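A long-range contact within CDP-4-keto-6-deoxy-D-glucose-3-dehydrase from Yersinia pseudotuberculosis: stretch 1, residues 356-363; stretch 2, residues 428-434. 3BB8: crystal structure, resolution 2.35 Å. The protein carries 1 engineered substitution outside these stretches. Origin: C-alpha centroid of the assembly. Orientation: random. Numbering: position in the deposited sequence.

Stretch 1 (356-363) GVSRIDLV
Stretch 2 (428-434) KFEEFFG

The contact is mainly apolar, with no hydrogen bond across it. Stretch 1 is loop from Gly356 to Ser358, extended at Val357 and Ser358, then helical from Arg359, the helix continuing later in the chain. Stretch 2 enters already helical and stays so from Lys428 to Phe432; Phe433 is the first residue to leave helical phi/psi. The helix axes approach no closer than 12.1 Å, a gap bridged by side chains, and their N-to-C directions differ by 130°. Leu362 and Phe432 set the register, their CA atoms 7.8 Å apart.

Gly356 adopts phi/psi 90/-2, where a CB would jam against the preceding carbonyl, so glycine fits. Val357 (-135/174; chi1 m) points toward stretch 2, a short branched apolar side chain whose CG2 lies 4.0 Å from Phe432 CE2, at the ring edge. Ser358 (-109/152) occupies the N-cap position, but its side chain makes no capping bond. Instead Ser358 N donates to Asp361 OD2 at 2.8 Å, while Ser358 O accepts from Leu362 N at 3.1 Å. Buried Arg359 (-54/-38; t, t, p) points away, its NH1 and NH2 hydrogen-bonded elsewhere in the structure; Ile360 (-54/-44; m, m) makes no contact.

Asp361 (-64/-51; chi1 m, chi2 -42°) serves its own helix through that carboxylate, yet Asp361 O lies 4.2 Å from Phe432 CE1. Leu362 (-58/-53; chi1 t, chi2 p) is the centre of the contact. Its CA-to-CB bond runs sideways, but the forked end reaches stretch 2: Leu362 CD1 sits 3.6 Å from the Phe432 ring centroid, 11° off the normal, a CH-pi contact over one face. Leu362 CD2 lies 4.5 Å from Phe429 CE2 and 4.4 Å from Phe433 CZ. One leucine thus meets three rings: Phe432 (-69/-46; chi1 t, chi2 82°), Phe429 (-68/-43; -95°, 77°) and Phe433 (-89/12; m, -62°). Val363 (-57/-50; t) points away.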

# COMPACT_ATOMS: atom_id res chain seq x y z
N GLY A 356 -4.84 -32.88 -29.65
CA GLY A 356 -4.52 -32.49 -31.02
C GLY A 356 -4.43 -30.99 -31.27
O GLY A 356 -4.15 -30.57 -32.40
N VAL A 357 -4.69 -30.18 -30.25
CA VAL A 357 -4.59 -28.73 -30.39
C VAL A 357 -3.86 -28.10 -29.21
O VAL A 357 -3.53 -28.78 -28.25
CB VAL A 357 -5.98 -28.07 -30.51
CG1 VAL A 357 -6.61 -28.44 -31.83
CG2 VAL A 357 -6.85 -28.48 -29.34
N SER A 358 -3.61 -26.80 -29.30
CA SER A 358 -2.91 -26.08 -28.24
C SER A 358 -3.80 -25.14 -27.45
O SER A 358 -4.79 -24.64 -27.97
CB SER A 358 -1.75 -25.27 -28.82
OG SER A 358 -0.56 -26.05 -28.87
N ARG A 359 -3.42 -24.91 -26.19
CA ARG A 359 -4.16 -24.00 -25.33
C ARG A 359 -4.25 -22.69 -26.10
O ARG A 359 -5.28 -22.01 -26.09
CB ARG A 359 -3.41 -23.79 -24.01
CG ARG A 359 -4.15 -22.95 -22.97
CD ARG A 359 -3.38 -22.92 -21.64
NE ARG A 359 -2.04 -22.36 -21.80
CZ ARG A 359 -1.13 -22.29 -20.83
NH1 ARG A 359 -1.41 -22.74 -19.62
NH2 ARG A 359 0.07 -21.78 -21.09
N ILE A 360 -3.17 -22.35 -26.80
CA ILE A 360 -3.11 -21.13 -27.61
C ILE A 360 -4.29 -21.09 -28.59
O ILE A 360 -4.92 -20.05 -28.77
CB ILE A 360 -1.80 -21.06 -28.46
CG1 ILE A 360 -0.57 -20.95 -27.55
CG2 ILE A 360 -1.86 -19.85 -29.39
CD1 ILE A 360 -0.50 -19.65 -26.76
N ASP A 361 -4.56 -22.23 -29.22
CA ASP A 361 -5.66 -22.31 -30.19
C ASP A 361 -6.99 -22.08 -29.49
O ASP A 361 -7.80 -21.25 -29.92
CB ASP A 361 -5.71 -23.69 -30.88
CG ASP A 361 -4.42 -24.02 -31.61
OD1 ASP A 361 -3.88 -23.11 -32.29
OD2 ASP A 361 -3.97 -25.18 -31.53
N LEU A 362 -7.21 -22.81 -28.40
CA LEU A 362 -8.44 -22.69 -27.63
C LEU A 362 -8.64 -21.26 -27.12
O LEU A 362 -9.70 -20.66 -27.35
CB LEU A 362 -8.41 -23.69 -26.46
CG LEU A 362 -9.70 -23.90 -25.66
CD1 LEU A 362 -10.86 -24.16 -26.59
CD2 LEU A 362 -9.53 -25.07 -24.69
N VAL A 363 -7.64 -20.70 -26.46
CA VAL A 363 -7.76 -19.33 -25.95
C VAL A 363 -8.08 -18.37 -27.10
O VAL A 363 -9.02 -17.58 -27.03
CB VAL A 363 -6.46 -18.86 -25.25
CG1 VAL A 363 -6.54 -17.37 -24.96
CG2 VAL A 363 -6.25 -19.64 -23.97
N LYS A 428 -19.78 -22.77 -27.31
CA LYS A 428 -18.52 -22.48 -27.96
C LYS A 428 -17.51 -23.60 -27.74
O LYS A 428 -16.71 -23.91 -28.62
CB LYS A 428 -17.96 -21.14 -27.48
CG LYS A 428 -18.66 -19.95 -28.13
CD LYS A 428 -18.51 -20.04 -29.64
CE LYS A 428 -19.20 -18.90 -30.36
NZ LYS A 428 -19.04 -19.04 -31.84
N PHE A 429 -17.55 -24.22 -26.56
CA PHE A 429 -16.64 -25.32 -26.30
C PHE A 429 -17.04 -26.49 -27.19
O PHE A 429 -16.20 -27.15 -27.80
CB PHE A 429 -16.70 -25.75 -24.83
CG PHE A 429 -15.65 -25.11 -23.96
CD1 PHE A 429 -15.78 -23.79 -23.53
CD2 PHE A 429 -14.53 -25.84 -23.56
CE1 PHE A 429 -14.80 -23.21 -22.72
CE2 PHE A 429 -13.55 -25.27 -22.75
CZ PHE A 429 -13.69 -23.95 -22.33
N GLU A 430 -18.35 -26.73 -27.28
CA GLU A 430 -18.88 -27.80 -28.11
C GLU A 430 -18.56 -27.55 -29.58
O GLU A 430 -18.15 -28.45 -30.29
CB GLU A 430 -20.38 -27.95 -27.89
CG GLU A 430 -20.70 -28.64 -26.57
CD GLU A 430 -22.16 -28.53 -26.18
OE1 GLU A 430 -22.55 -29.14 -25.16
OE2 GLU A 430 -22.92 -27.83 -26.88
N GLU A 431 -18.73 -26.30 -30.01
CA GLU A 431 -18.43 -25.94 -31.39
C GLU A 431 -16.95 -26.13 -31.70
O GLU A 431 -16.59 -26.47 -32.83
CB GLU A 431 -18.78 -24.49 -31.65
CG GLU A 431 -18.47 -24.06 -33.08
CD GLU A 431 -18.64 -22.57 -33.31
OE1 GLU A 431 -19.62 -21.99 -32.78
OE2 GLU A 431 -17.81 -21.98 -34.04
N PHE A 432 -16.09 -25.91 -30.72
CA PHE A 432 -14.65 -26.02 -30.90
C PHE A 432 -14.19 -27.46 -31.12
O PHE A 432 -13.38 -27.72 -32.01
CB PHE A 432 -13.92 -25.44 -29.68
CG PHE A 432 -12.42 -25.50 -29.78
CD1 PHE A 432 -11.71 -24.53 -30.50
CD2 PHE A 432 -11.70 -26.52 -29.16
CE1 PHE A 432 -10.32 -24.59 -30.60
CE2 PHE A 432 -10.32 -26.58 -29.26
CZ PHE A 432 -9.63 -25.61 -29.98
N PHE A 433 -14.69 -28.37 -30.30
CA PHE A 433 -14.30 -29.77 -30.39
C PHE A 433 -15.20 -30.55 -31.35
O PHE A 433 -15.15 -31.78 -31.39
CB PHE A 433 -14.32 -30.41 -29.00
CG PHE A 433 -13.26 -29.86 -28.06
CD1 PHE A 433 -11.91 -30.00 -28.36
CD2 PHE A 433 -13.62 -29.19 -26.89
CE1 PHE A 433 -10.93 -29.47 -27.51
CE2 PHE A 433 -12.65 -28.66 -26.04
CZ PHE A 433 -11.30 -28.80 -26.35
N GLY A 434 -16.00 -29.82 -32.13
CA GLY A 434 -16.90 -30.45 -33.08
C GLY A 434 -17.94 -31.37 -32.47
O GLY A 434 -18.39 -32.33 -33.10